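PDB 1EWQ: DNA mismatch repair protein MutS from Thermus aquaticus, which binds mismatched DNA, probably carrying out the recognition step of mismatch repair, and has a weak ATPase activity. Local coordinates for residues Q289-H294 and E303-R308; L602-S607 and P617-I622; R308-V313 and Y542-F547; D277-R280 and G284-L287. All coordinates share one frame; numbering follows the deposited sequence.

Interaction 1 of 4, residues Q289-H294 and E303-R308; sequences QSWLRH and EARLDR
Trp-291 and Arg-305 meet through one flat stack, reaching across from helix 282-293 and helix 299-314 of MutS domain III; the CA atoms of Trp-291 and Arg-305, the nearest pair between 289-294 and 303-308, are 11.0 Å apart. The guanidinium lies on one face of the indole with the planes only 8° apart. This is a cation-pi contact: Arg-305 CZ stands 3.5 Å from the centroid of the five-membered ring of Trp-291. Further back along the arginine, CD sits over the six-membered ring, 3.9 Å from its centroid, and adds a CH-pi contact. The two side chains run in opposite directions, and the arginine chain, extended from CG to NE (chi2 -176°, chi3 -178°), is long enough to lie along both rings.

The polar contacts run round the rim of the guanidinium. A water in its plane accepts from Arg-305 NH1 at 2.8 Å and donates to Trp-291 O at 2.9 Å, so the same two residues are joined a second time. NH1 also donates to Val-605 O, its strongest partner. Helix 514-540 flanks the pair through Val-529 and Tyr-530. Without the indole, as with an alanine at Trp-291, the guanidinium would probably lose the surface it lies on and turn, letting the water bridge and the bond to Val-605 drift.

Trp-291 NE1 and Arg-305 NH2, 3.2 Å apart, are both donors and do not bond. The indole meets the cation with its pi face, and because the ring takes the guanidinium face, NH1 can still use its in-plane N-H groups on the water and Val-605 O.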
loop_
_atom_site.group_PDB
_atom_site.type_symbol
_atom_site.label_atom_id
_atom_site.label_comp_id
_atom_site.label_asym_id
_atom_site.label_seq_id
_atom_site.Cartn_x
_atom_site.Cartn_y
_atom_site.Cartn_z
ATOM N N GLN C 289 -7.413 -25.755 -3.501
ATOM C CA GLN C 289 -6.441 -24.969 -4.236
ATOM C C GLN C 289 -5.450 -25.893 -4.937
ATOM O O GLN C 289 -5.018 -25.626 -6.057
ATOM C CB GLN C 289 -5.702 -24.008 -3.304
ATOM C CG GLN C 289 -4.695 -23.155 -4.050
ATOM C CD GLN C 289 -4.290 -21.908 -3.289
ATOM O OE1 GLN C 289 -3.960 -21.971 -2.108
ATOM N NE2 GLN C 289 -4.303 -20.767 -3.972
ATOM N N SER C 290 -5.113 -26.993 -4.275
ATOM C CA SER C 290 -4.176 -27.960 -4.828
ATOM C C SER C 290 -4.743 -28.601 -6.094
ATOM O O SER C 290 -4.011 -28.852 -7.062
ATOM C CB SER C 290 -3.878 -29.035 -3.792
ATOM O OG SER C 290 -2.857 -29.895 -4.253
ATOM N N TRP C 291 -6.053 -28.858 -6.078
ATOM C CA TRP C 291 -6.745 -29.464 -7.211
ATOM C C TRP C 291 -6.793 -28.472 -8.367
ATOM O O TRP C 291 -6.592 -28.846 -9.516
ATOM C CB TRP C 291 -8.168 -29.890 -6.818
ATOM C CG TRP C 291 -8.220 -31.122 -5.931
ATOM C CD1 TRP C 291 -7.158 -31.793 -5.389
ATOM C CD2 TRP C 291 -9.396 -31.818 -5.497
ATOM N NE1 TRP C 291 -7.600 -32.863 -4.646
ATOM C CE2 TRP C 291 -8.970 -32.900 -4.695
ATOM C CE3 TRP C 291 -10.772 -31.630 -5.713
ATOM C CZ2 TRP C 291 -9.870 -33.795 -4.103
ATOM C CZ3 TRP C 291 -11.670 -32.524 -5.125
ATOM C CH2 TRP C 291 -11.211 -33.592 -4.329
ATOM N N LEU C 292 -7.065 -27.210 -8.063
ATOM C CA LEU C 292 -7.095 -26.188 -9.104
ATOM C C LEU C 292 -5.688 -25.965 -9.677
ATOM O O LEU C 292 -5.534 -25.717 -10.868
ATOM C CB LEU C 292 -7.646 -24.870 -8.546
ATOM C CG LEU C 292 -9.169 -24.742 -8.431
ATOM C CD1 LEU C 292 -9.515 -23.488 -7.634
ATOM C CD2 LEU C 292 -9.797 -24.673 -9.819
ATOM N N ARG C 293 -4.665 -26.055 -8.828
ATOM C CA ARG C 293 -3.283 -25.856 -9.280
ATOM C C ARG C 293 -2.912 -26.900 -10.348
ATOM O O ARG C 293 -2.239 -26.589 -11.329
ATOM C CB ARG C 293 -2.300 -25.980 -8.096
ATOM C CG ARG C 293 -1.104 -25.045 -8.168
ATOM C CD ARG C 293 0.093 -25.531 -7.345
ATOM N NE ARG C 293 -0.234 -25.905 -5.970
ATOM C CZ ARG C 293 -0.822 -25.103 -5.096
ATOM N NH1 ARG C 293 -1.160 -23.873 -5.459
ATOM N NH2 ARG C 293 -1.047 -25.521 -3.857
ATOM N N HIS C 294 -3.355 -28.138 -10.141
ATOM C CA HIS C 294 -3.064 -29.235 -11.067
ATOM C C HIS C 294 -4.304 -30.051 -11.423
ATOM O O HIS C 294 -4.569 -31.082 -10.803
ATOM C CB HIS C 294 -2.024 -30.176 -10.451
ATOM C CG HIS C 294 -0.691 -29.537 -10.221
ATOM N ND1 HIS C 294 0.295 -29.502 -11.183
ATOM C CD2 HIS C 294 -0.195 -28.880 -9.152
ATOM C CE1 HIS C 294 1.342 -28.848 -10.715
ATOM N NE2 HIS C 294 1.068 -28.460 -9.484
ATOM N N GLU C 303 -14.403 -38.837 -12.549
ATOM C CA GLU C 303 -15.778 -39.318 -12.408
ATOM C C GLU C 303 -16.054 -39.672 -10.939
ATOM O O GLU C 303 -17.180 -39.533 -10.463
ATOM C CB GLU C 303 -16.010 -40.539 -13.309
ATOM C CG GLU C 303 -15.700 -40.284 -14.791
ATOM C CD GLU C 303 -16.813 -39.547 -15.524
ATOM O OE1 GLU C 303 -17.537 -38.748 -14.892
ATOM O OE2 GLU C 303 -16.963 -39.759 -16.748
ATOM N N ALA C 304 -15.027 -40.113 -10.218
ATOM C CA ALA C 304 -15.184 -40.456 -8.807
ATOM C C ALA C 304 -15.400 -39.180 -7.989
ATOM O O ALA C 304 -16.206 -39.164 -7.064
ATOM C CB ALA C 304 -13.952 -41.218 -8.293
ATOM N N ARG C 305 -14.679 -38.115 -8.329
ATOM C CA ARG C 305 -14.848 -36.851 -7.617
ATOM C C ARG C 305 -16.253 -36.319 -7.907
ATOM O O ARG C 305 -16.935 -35.812 -7.016
ATOM C CB ARG C 305 -13.810 -35.809 -8.066
ATOM C CG ARG C 305 -12.372 -35.993 -7.547
ATOM C CD ARG C 305 -11.497 -34.813 -8.024
ATOM N NE ARG C 305 -10.095 -34.929 -7.615
ATOM C CZ ARG C 305 -9.128 -34.074 -7.948
ATOM N NH1 ARG C 305 -9.391 -33.014 -8.701
ATOM N NH2 ARG C 305 -7.882 -34.293 -7.537
ATOM N N LEU C 306 -16.685 -36.430 -9.158
ATOM C CA LEU C 306 -18.010 -35.945 -9.528
ATOM C C LEU C 306 -19.092 -36.767 -8.840
ATOM O O LEU C 306 -20.149 -36.239 -8.504
ATOM C CB LEU C 306 -18.194 -35.972 -11.055
ATOM C CG LEU C 306 -17.437 -34.895 -11.846
ATOM C CD1 LEU C 306 -17.563 -35.181 -13.332
ATOM C CD2 LEU C 306 -17.977 -33.495 -11.501
ATOM N N ASP C 307 -18.842 -38.059 -8.620
ATOM C CA ASP C 307 -19.839 -38.874 -7.936
ATOM C C ASP C 307 -20.038 -38.348 -6.526
ATOM O O ASP C 307 -21.170 -38.157 -6.099
ATOM C CB ASP C 307 -19.441 -40.351 -7.895
ATOM C CG ASP C 307 -19.560 -41.012 -9.248
ATOM O OD1 ASP C 307 -20.443 -40.592 -10.027
ATOM O OD2 ASP C 307 -18.784 -41.946 -9.546
ATOM N N ARG C 308 -18.945 -38.084 -5.812
ATOM C CA ARG C 308 -19.060 -37.565 -4.459
ATOM C C ARG C 308 -19.742 -36.191 -4.417
ATOM O O ARG C 308 -20.520 -35.900 -3.503
ATOM C CB ARG C 308 -17.684 -37.499 -3.797
ATOM C CG ARG C 308 -17.103 -38.875 -3.490
ATOM C CD ARG C 308 -16.023 -38.805 -2.416
ATOM N NE ARG C 308 -16.451 -39.467 -1.184
ATOM C CZ ARG C 308 -17.510 -39.096 -0.465
ATOM N NH1 ARG C 308 -18.240 -38.055 -0.849
ATOM N NH2 ARG C 308 -17.875 -39.792 0.612
HETATM O O HOH W 1 -7.283 -31.631 -9.826
#

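Interaction 2 of 4, residues L602-S607 and P617-I622; sequences LAQVGS and PLFDGI
Gln-604, the first residue to leave helical geometry after helix 589-603, brings its CA to 7.2 Å from that of Leu-618, in the loop leading into strand 621-625. Its extended side chain (chi2 180°) crosses the gap and sets its amide against the backbone of Phe-619. NE2 donates to Phe-619 O at 2.9 Å in an almost straight bond, NE2 lying in the carbonyl plane, on a lone pair. Phe-619 N donates in return to Gln-604 OE1 at 3.1 Å, but from above the carbonyl plane and with a more bent N-H...O angle of 143°. The turn that presents Gln-604 is a Schellman motif: Gly-606, with positive phi, is its C-prime residue, with Ser-607 N bonded to Leu-602 O and Gly-606 N to Ala-603 O. The helix it ends begins at the predicted ATP-binding loop. Cutting this side chain to an alanine is likely to leave the buried N-H and C=O of Phe-619 without these mates and loosen the loop from the helix end. NE2 also donates to Leu-296 O. Gln-604 CG rests on Leu-618 CD2, 4.0 Å away, while OE1 lies at the edge of the Phe-619 ring, 3.6 Å from CD1; that ring packs edge-to-face with Tyr-690.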
loop_
_atom_site.group_PDB
_atom_site.type_symbol
_atom_site.label_atom_id
_atom_site.label_comp_id
_atom_site.label_asym_id
_atom_site.label_seq_id
_atom_site.Cartn_x
_atom_site.Cartn_y
_atom_site.Cartn_z
ATOM N N LEU C 602 -12.897 -26.231 -14.519
ATOM C CA LEU C 602 -13.747 -26.730 -13.442
ATOM C C LEU C 602 -14.034 -28.223 -13.592
ATOM O O LEU C 602 -13.995 -28.970 -12.618
ATOM C CB LEU C 602 -15.061 -25.936 -13.394
ATOM C CG LEU C 602 -14.959 -24.472 -12.942
ATOM C CD1 LEU C 602 -16.317 -23.781 -13.098
ATOM C CD2 LEU C 602 -14.498 -24.419 -11.499
ATOM N N ALA C 603 -14.322 -28.664 -14.810
ATOM C CA ALA C 603 -14.591 -30.082 -15.032
ATOM C C ALA C 603 -13.375 -30.951 -14.707
ATOM O O ALA C 603 -13.511 -32.048 -14.155
ATOM C CB ALA C 603 -15.010 -30.317 -16.473
ATOM N N GLN C 604 -12.182 -30.474 -15.046
ATOM C CA GLN C 604 -10.993 -31.275 -14.789
ATOM C C GLN C 604 -10.471 -31.181 -13.366
ATOM O O GLN C 604 -9.394 -31.694 -13.019
ATOM C CB GLN C 604 -9.926 -30.967 -15.847
ATOM C CG GLN C 604 -10.330 -31.641 -17.178
ATOM C CD GLN C 604 -9.366 -31.419 -18.314
ATOM O OE1 GLN C 604 -9.626 -30.605 -19.200
ATOM N NE2 GLN C 604 -8.242 -32.140 -18.305
ATOM N N VAL C 605 -11.290 -30.568 -12.528
ATOM C CA VAL C 605 -10.988 -30.438 -11.122
ATOM C C VAL C 605 -12.024 -31.304 -10.397
ATOM O O VAL C 605 -11.901 -31.608 -9.207
ATOM C CB VAL C 605 -11.036 -28.937 -10.712
ATOM C CG1 VAL C 605 -11.976 -28.701 -9.543
ATOM C CG2 VAL C 605 -9.629 -28.469 -10.419
ATOM N N GLY C 606 -13.042 -31.728 -11.143
ATOM C CA GLY C 606 -14.078 -32.575 -10.569
ATOM C C GLY C 606 -15.249 -31.782 -10.036
ATOM O O GLY C 606 -16.003 -32.261 -9.194
ATOM N N SER C 607 -15.394 -30.559 -10.532
ATOM C CA SER C 607 -16.465 -29.679 -10.119
ATOM C C SER C 607 -17.549 -29.629 -11.187
ATOM O O SER C 607 -17.284 -29.887 -12.362
ATOM C CB SER C 607 -15.912 -28.267 -9.911
ATOM O OG SER C 607 -16.941 -27.296 -9.809
ATOM N N PRO C 617 -13.852 -32.726 -23.478
ATOM C CA PRO C 617 -12.732 -33.649 -23.669
ATOM C C PRO C 617 -11.749 -33.396 -22.515
ATOM O O PRO C 617 -11.921 -32.447 -21.738
ATOM C CB PRO C 617 -12.165 -33.229 -25.024
ATOM C CG PRO C 617 -12.399 -31.755 -25.037
ATOM C CD PRO C 617 -13.793 -31.606 -24.439
ATOM N N LEU C 618 -10.738 -34.242 -22.381
ATOM C CA LEU C 618 -9.764 -34.036 -21.326
ATOM C C LEU C 618 -8.562 -33.321 -21.937
ATOM O O LEU C 618 -7.735 -33.937 -22.609
ATOM C CB LEU C 618 -9.364 -35.374 -20.723
ATOM C CG LEU C 618 -10.520 -36.062 -20.003
ATOM C CD1 LEU C 618 -10.218 -37.534 -19.744
ATOM C CD2 LEU C 618 -10.784 -35.306 -18.713
ATOM N N PHE C 619 -8.492 -32.007 -21.733
ATOM C CA PHE C 619 -7.398 -31.211 -22.277
ATOM C C PHE C 619 -6.102 -31.445 -21.495
ATOM O O PHE C 619 -6.131 -31.670 -20.288
ATOM C CB PHE C 619 -7.757 -29.716 -22.244
ATOM C CG PHE C 619 -8.997 -29.370 -23.028
ATOM C CD1 PHE C 619 -10.205 -29.136 -22.380
ATOM C CD2 PHE C 619 -8.957 -29.273 -24.412
ATOM C CE1 PHE C 619 -11.355 -28.806 -23.109
ATOM C CE2 PHE C 619 -10.104 -28.945 -25.141
ATOM C CZ PHE C 619 -11.300 -28.711 -24.487
ATOM N N ASP C 620 -4.968 -31.394 -22.191
ATOM C CA ASP C 620 -3.680 -31.593 -21.534
ATOM C C ASP C 620 -3.129 -30.257 -21.036
ATOM O O ASP C 620 -2.166 -30.211 -20.273
ATOM C CB ASP C 620 -2.691 -32.287 -22.484
ATOM C CG ASP C 620 -2.266 -31.415 -23.644
ATOM O OD1 ASP C 620 -2.883 -30.355 -23.882
ATOM O OD2 ASP C 620 -1.303 -31.805 -24.337
ATOM N N GLY C 621 -3.781 -29.173 -21.448
ATOM C CA GLY C 621 -3.360 -27.843 -21.037
ATOM C C GLY C 621 -4.190 -26.742 -21.669
ATOM O O GLY C 621 -4.805 -26.935 -22.720
ATOM N N ILE C 622 -4.238 -25.591 -21.013
ATOM C CA ILE C 622 -4.974 -24.451 -21.546
ATOM C C ILE C 622 -3.954 -23.351 -21.790
ATOM O O ILE C 622 -3.250 -22.939 -20.866
ATOM C CB ILE C 622 -6.027 -23.950 -20.562
ATOM C CG1 ILE C 622 -7.081 -25.037 -20.332
ATOM C CG2 ILE C 622 -6.657 -22.675 -21.092
ATOM C CD1 ILE C 622 -8.031 -24.739 -19.185
HETATM O O HOH W 2 -12.687 -30.277 -19.673
#

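Interaction 3 of 4, residues R308-V313 and Y542-F547; sequences RVEGFV and YVRPRF
Glu-310 and Arg-544 account for nearly all the surface buried here, in similar shares. Glu-310 sits on helix 299-314 of MutS domain III, and Arg-544 lies in the segment that follows helix 514-540 and leads into the short strand 546-547; their CA atoms are 7.6 Å apart. With CG trans to the backbone N (chi1 -176°) and the chain extended beyond it, Glu-310 reaches out from the helix and meets the arginine at about a right angle. Its OE1 lies 3.2 Å from Arg-544 NH1, a salt bridge whose hydrogen bond is weak, bent to 121° at the hydrogen. The carboxylate and guanidinium planes are turned 43° apart, so the two groups do not face each other as a flat, two-pronged pair. The other oxygen, OE2, comes no closer than 3.8 Å to Arg-544 CD.

Each charge has a stronger partner elsewhere. Arg-544 is held by Asp-307 at NH1 and by Glu-303 at NH2, while Glu-310 OE1 pairs with Arg-314 of its own helix. Arg-546 takes part at a distance: a water donates to Glu-310 OE1 at 2.9 Å and accepts weakly from Arg-546 NH1. The guanidinium of Arg-546 also has Arg-544 CG over one face.

Glu-303, Asp-307 and Glu-310 thus line one side of the helix, and Arg-544 lies against all three. In this surface contact the charges are shared among several partners rather than matched in one pair, which would probably favour the ionised forms and spread the attraction between the helix and the segment leading into strand 546-547 over several modest links.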
loop_
_atom_site.group_PDB
_atom_site.type_symbol
_atom_site.label_atom_id
_atom_site.label_comp_id
_atom_site.label_asym_id
_atom_site.label_seq_id
_atom_site.Cartn_x
_atom_site.Cartn_y
_atom_site.Cartn_z
ATOM N N ARG C 308 -18.945 -38.084 -5.812
ATOM C CA ARG C 308 -19.060 -37.565 -4.459
ATOM C C ARG C 308 -19.742 -36.191 -4.417
ATOM O O ARG C 308 -20.520 -35.900 -3.503
ATOM C CB ARG C 308 -17.684 -37.499 -3.797
ATOM C CG ARG C 308 -17.103 -38.875 -3.490
ATOM C CD ARG C 308 -16.023 -38.805 -2.416
ATOM N NE ARG C 308 -16.451 -39.467 -1.184
ATOM C CZ ARG C 308 -17.510 -39.096 -0.465
ATOM N NH1 ARG C 308 -18.240 -38.055 -0.849
ATOM N NH2 ARG C 308 -17.875 -39.792 0.612
ATOM N N VAL C 309 -19.450 -35.347 -5.401
ATOM C CA VAL C 309 -20.058 -34.018 -5.464
ATOM C C VAL C 309 -21.563 -34.193 -5.668
ATOM O O VAL C 309 -22.380 -33.666 -4.913
ATOM C CB VAL C 309 -19.509 -33.198 -6.656
ATOM C CG1 VAL C 309 -20.219 -31.852 -6.745
ATOM C CG2 VAL C 309 -18.006 -33.014 -6.510
ATOM N N GLU C 310 -21.912 -34.950 -6.703
ATOM C CA GLU C 310 -23.307 -35.207 -7.032
ATOM C C GLU C 310 -24.051 -35.749 -5.827
ATOM O O GLU C 310 -25.210 -35.413 -5.601
ATOM C CB GLU C 310 -23.397 -36.208 -8.181
ATOM C CG GLU C 310 -24.811 -36.471 -8.659
ATOM C CD GLU C 310 -24.840 -37.132 -10.027
ATOM O OE1 GLU C 310 -24.443 -38.305 -10.138
ATOM O OE2 GLU C 310 -25.247 -36.466 -10.999
ATOM N N GLY C 311 -23.367 -36.588 -5.056
ATOM C CA GLY C 311 -23.967 -37.170 -3.872
ATOM C C GLY C 311 -24.358 -36.113 -2.858
ATOM O O GLY C 311 -25.404 -36.224 -2.218
ATOM N N PHE C 312 -23.526 -35.090 -2.695
ATOM C CA PHE C 312 -23.847 -34.030 -1.745
ATOM C C PHE C 312 -24.844 -33.051 -2.357
ATOM O O PHE C 312 -25.501 -32.304 -1.640
ATOM C CB PHE C 312 -22.587 -33.283 -1.303
ATOM C CG PHE C 312 -21.853 -33.943 -0.168
ATOM C CD1 PHE C 312 -20.536 -34.360 -0.322
ATOM C CD2 PHE C 312 -22.469 -34.123 1.062
ATOM C CE1 PHE C 312 -19.842 -34.946 0.733
ATOM C CE2 PHE C 312 -21.784 -34.710 2.130
ATOM C CZ PHE C 312 -20.464 -35.122 1.965
ATOM N N VAL C 313 -24.949 -33.050 -3.682
ATOM C CA VAL C 313 -25.897 -32.170 -4.346
ATOM C C VAL C 313 -27.299 -32.709 -4.085
ATOM O O VAL C 313 -28.232 -31.947 -3.862
ATOM C CB VAL C 313 -25.649 -32.105 -5.873
ATOM C CG1 VAL C 313 -26.869 -31.518 -6.579
ATOM C CG2 VAL C 313 -24.420 -31.247 -6.163
ATOM N N TYR C 542 -25.153 -25.144 -11.349
ATOM C CA TYR C 542 -24.139 -25.769 -12.204
ATOM C C TYR C 542 -24.564 -27.199 -12.504
ATOM O O TYR C 542 -25.377 -27.780 -11.779
ATOM C CB TYR C 542 -22.773 -25.838 -11.513
ATOM C CG TYR C 542 -22.053 -24.538 -11.287
ATOM C CD1 TYR C 542 -22.566 -23.323 -11.750
ATOM C CD2 TYR C 542 -20.831 -24.525 -10.610
ATOM C CE1 TYR C 542 -21.868 -22.122 -11.543
ATOM C CE2 TYR C 542 -20.132 -23.334 -10.399
ATOM C CZ TYR C 542 -20.655 -22.145 -10.867
ATOM O OH TYR C 542 -19.951 -20.989 -10.653
ATOM N N VAL C 543 -24.003 -27.788 -13.554
ATOM C CA VAL C 543 -24.369 -29.155 -13.888
ATOM C C VAL C 543 -23.163 -30.069 -14.023
ATOM O O VAL C 543 -22.041 -29.607 -14.234
ATOM C CB VAL C 543 -25.181 -29.199 -15.189
ATOM C CG1 VAL C 543 -26.410 -28.291 -15.047
ATOM C CG2 VAL C 543 -24.324 -28.748 -16.362
ATOM N N ARG C 544 -23.397 -31.369 -13.892
ATOM C CA ARG C 544 -22.319 -32.338 -14.020
ATOM C C ARG C 544 -21.929 -32.499 -15.480
ATOM O O ARG C 544 -22.781 -32.770 -16.332
ATOM C CB ARG C 544 -22.728 -33.708 -13.453
ATOM C CG ARG C 544 -21.650 -34.775 -13.648
ATOM C CD ARG C 544 -21.968 -36.069 -12.910
ATOM N NE ARG C 544 -20.950 -37.093 -13.142
ATOM C CZ ARG C 544 -20.689 -38.094 -12.308
ATOM N NH1 ARG C 544 -21.369 -38.214 -11.178
ATOM N NH2 ARG C 544 -19.734 -38.966 -12.596
ATOM N N PRO C 545 -20.633 -32.309 -15.793
ATOM C CA PRO C 545 -20.095 -32.432 -17.148
ATOM C C PRO C 545 -19.823 -33.886 -17.534
ATOM O O PRO C 545 -19.535 -34.721 -16.685
ATOM C CB PRO C 545 -18.802 -31.626 -17.069
ATOM C CG PRO C 545 -18.328 -31.947 -15.689
ATOM C CD PRO C 545 -19.604 -31.767 -14.885
ATOM N N ARG C 546 -19.919 -34.182 -18.822
ATOM C CA ARG C 546 -19.654 -35.526 -19.302
ATOM C C ARG C 546 -18.377 -35.428 -20.129
ATOM O O ARG C 546 -18.142 -34.425 -20.789
ATOM C CB ARG C 546 -20.803 -36.020 -20.173
ATOM C CG ARG C 546 -22.185 -35.851 -19.553
ATOM C CD ARG C 546 -22.332 -36.608 -18.242
ATOM N NE ARG C 546 -23.624 -36.342 -17.608
ATOM C CZ ARG C 546 -24.008 -36.853 -16.439
ATOM N NH1 ARG C 546 -23.199 -37.665 -15.766
ATOM N NH2 ARG C 546 -25.200 -36.551 -15.938
ATOM N N PHE C 547 -17.552 -36.466 -20.089
ATOM C CA PHE C 547 -16.300 -36.448 -20.835
ATOM C C PHE C 547 -16.351 -37.298 -22.098
ATOM O O PHE C 547 -16.873 -38.409 -22.086
ATOM C CB PHE C 547 -15.148 -36.916 -19.936
ATOM C CG PHE C 547 -14.985 -36.089 -18.694
ATOM C CD1 PHE C 547 -15.384 -36.578 -17.459
ATOM C CD2 PHE C 547 -14.469 -34.800 -18.773
ATOM C CE1 PHE C 547 -15.272 -35.791 -16.315
ATOM C CE2 PHE C 547 -14.351 -34.001 -17.640
ATOM C CZ PHE C 547 -14.751 -34.491 -16.410
HETATM O O HOH W 3 -24.710 -38.726 -12.949
#

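Interaction 4 of 4, residues D277-R280 and G284-L287; sequences DETR and GRRL
Asp-277 and Arg-285 meet because the aspartate holds CG trans to its backbone N (chi1 -175°), while the arginine, extended as far as CD, bends at chi3 (-63°) and turns NE back toward the carboxylate. Arg-285 NE lies 3.0 Å from Asp-277 OD2, a salt bridge whose hydrogen bond is weak, with 124° at the hydrogen. The two side chains cross at about a right angle, as do the planes of their charged groups. A water that donates to Asp-277 O and accepts weakly from Arg-285 NH2 gives a second link.

Asp-277 OD1 accepts from Thr-279 N, making an Asx turn, although the place of OD1 is doubtful in the model. Thr-279 lies over the beginning of the helix, with OG1 3.3 Å from Gly-284 C. OG1 is also 3.2 Å from Arg-285 N, but at too poor an angle to bond; it makes a weak hydrogen bond with Thr-281 O. The methyl CG2, whose place is doubtful too, packs 3.3 Å from Arg-285 CB, at the guanidinium edge and near its plane. Glycine suits this position, since a CB on Gly-284 would stand only about 2.6 Å from Thr-279 OG1.

The contact folds the loop after helix 272-276 onto the first turns of helix 282-293, where Gly-284 N also bonds to Thr-281 OG1. Helix 514-540 borders the loop: Asp-528 receives a hydrogen bond from Arg-280 N, and Arg-539 forms a salt bridge with Glu-278.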
loop_
_atom_site.group_PDB
_atom_site.type_symbol
_atom_site.label_atom_id
_atom_site.label_comp_id
_atom_site.label_asym_id
_atom_site.label_seq_id
_atom_site.Cartn_x
_atom_site.Cartn_y
_atom_site.Cartn_z
ATOM N N ASP C 277 -14.701 -21.357 -4.035
ATOM C CA ASP C 277 -14.461 -21.746 -2.660
ATOM C C ASP C 277 -15.459 -21.392 -1.559
ATOM O O ASP C 277 -15.567 -20.243 -1.137
ATOM C CB ASP C 277 -13.074 -21.253 -2.250
ATOM C CG ASP C 277 -12.683 -21.722 -0.874
ATOM O OD1 ASP C 277 -12.853 -22.923 -0.604
ATOM O OD2 ASP C 277 -12.203 -20.896 -0.072
ATOM N N GLU C 278 -16.171 -22.407 -1.084
ATOM C CA GLU C 278 -17.131 -22.248 0.004
ATOM C C GLU C 278 -16.734 -23.281 1.053
ATOM O O GLU C 278 -17.561 -23.765 1.839
ATOM C CB GLU C 278 -18.553 -22.518 -0.479
ATOM C CG GLU C 278 -18.956 -21.679 -1.664
ATOM C CD GLU C 278 -20.462 -21.551 -1.793
ATOM O OE1 GLU C 278 -21.185 -22.380 -1.188
ATOM O OE2 GLU C 278 -20.924 -20.625 -2.503
ATOM N N THR C 279 -15.449 -23.616 1.036
ATOM C CA THR C 279 -14.882 -24.584 1.953
ATOM C C THR C 279 -15.027 -24.124 3.408
ATOM O O THR C 279 -14.994 -22.941 3.697
ATOM C CB THR C 279 -13.393 -24.819 1.612
ATOM O OG1 THR C 279 -12.897 -25.922 2.369
ATOM C CG2 THR C 279 -12.567 -23.601 1.934
ATOM N N ARG C 280 -15.195 -25.071 4.320
ATOM C CA ARG C 280 -15.360 -24.737 5.731
ATOM C C ARG C 280 -14.079 -24.809 6.568
ATOM O O ARG C 280 -13.965 -24.122 7.578
ATOM C CB ARG C 280 -16.445 -25.629 6.339
ATOM C CG ARG C 280 -17.858 -25.220 5.911
ATOM C CD ARG C 280 -18.149 -23.816 6.423
ATOM N NE ARG C 280 -19.311 -23.174 5.813
ATOM C CZ ARG C 280 -20.559 -23.289 6.257
ATOM N NH1 ARG C 280 -20.829 -24.035 7.327
ATOM N NH2 ARG C 280 -21.537 -22.640 5.639
ATOM N N GLY C 284 -9.302 -28.022 3.797
ATOM C CA GLY C 284 -10.187 -28.120 2.652
ATOM C C GLY C 284 -9.881 -27.035 1.639
ATOM O O GLY C 284 -9.793 -27.308 0.452
ATOM N N ARG C 285 -9.722 -25.798 2.090
ATOM C CA ARG C 285 -9.392 -24.721 1.155
ATOM C C ARG C 285 -8.074 -25.048 0.459
ATOM O O ARG C 285 -7.924 -24.814 -0.738
ATOM C CB ARG C 285 -9.256 -23.373 1.875
ATOM C CG ARG C 285 -8.853 -22.244 0.940
ATOM C CD ARG C 285 -8.850 -20.881 1.626
ATOM N NE ARG C 285 -10.184 -20.506 2.081
ATOM C CZ ARG C 285 -10.464 -19.418 2.792
ATOM N NH1 ARG C 285 -9.506 -18.566 3.139
ATOM N NH2 ARG C 285 -11.710 -19.199 3.183
ATOM N N ARG C 286 -7.119 -25.583 1.221
ATOM C CA ARG C 286 -5.818 -25.945 0.663
ATOM C C ARG C 286 -5.938 -27.088 -0.353
ATOM O O ARG C 286 -5.311 -27.050 -1.414
ATOM C CB ARG C 286 -4.832 -26.329 1.776
ATOM C CG ARG C 286 -4.322 -25.130 2.628
ATOM C CD ARG C 286 -3.063 -25.507 3.439
ATOM N NE ARG C 286 -3.325 -26.572 4.407
ATOM C CZ ARG C 286 -3.761 -26.356 5.644
ATOM N NH1 ARG C 286 -3.972 -25.114 6.068
ATOM N NH2 ARG C 286 -4.026 -27.379 6.443
ATOM N N LEU C 287 -6.737 -28.101 -0.033
ATOM C CA LEU C 287 -6.925 -29.212 -0.950
ATOM C C LEU C 287 -7.570 -28.712 -2.249
ATOM O O LEU C 287 -7.147 -29.094 -3.343
ATOM C CB LEU C 287 -7.820 -30.281 -0.333
ATOM C CG LEU C 287 -8.044 -31.502 -1.234
ATOM C CD1 LEU C 287 -6.724 -32.283 -1.331
ATOM C CD2 LEU C 287 -9.157 -32.392 -0.657
HETATM O O HOH W 4 -13.695 -19.809 1.467
#

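Overall arrangement
From the N terminus, interaction 4 comes first, closing the short loop between helix 272-276 and helix 282-293. Interaction 1 follows on the latter helix and closes the connection to helix 299-314. Interaction 3 starts from that same helix, sharing Arg-308 with interaction 1, and spans more than two hundred residues to reach the segment at strand 546-547. Interaction 2 closes last, joining the end of helix 589-603 to the loop before strand 621-625. The four run in series, none nested or crossed. In space interactions 1, 2 and 3 touch one another, through Arg-305 with Val-605, Asp-307 with Arg-544 and Ala-603 with Phe-547, tying domain III helices to the segment at strand 546-547 and to the ATPase domain.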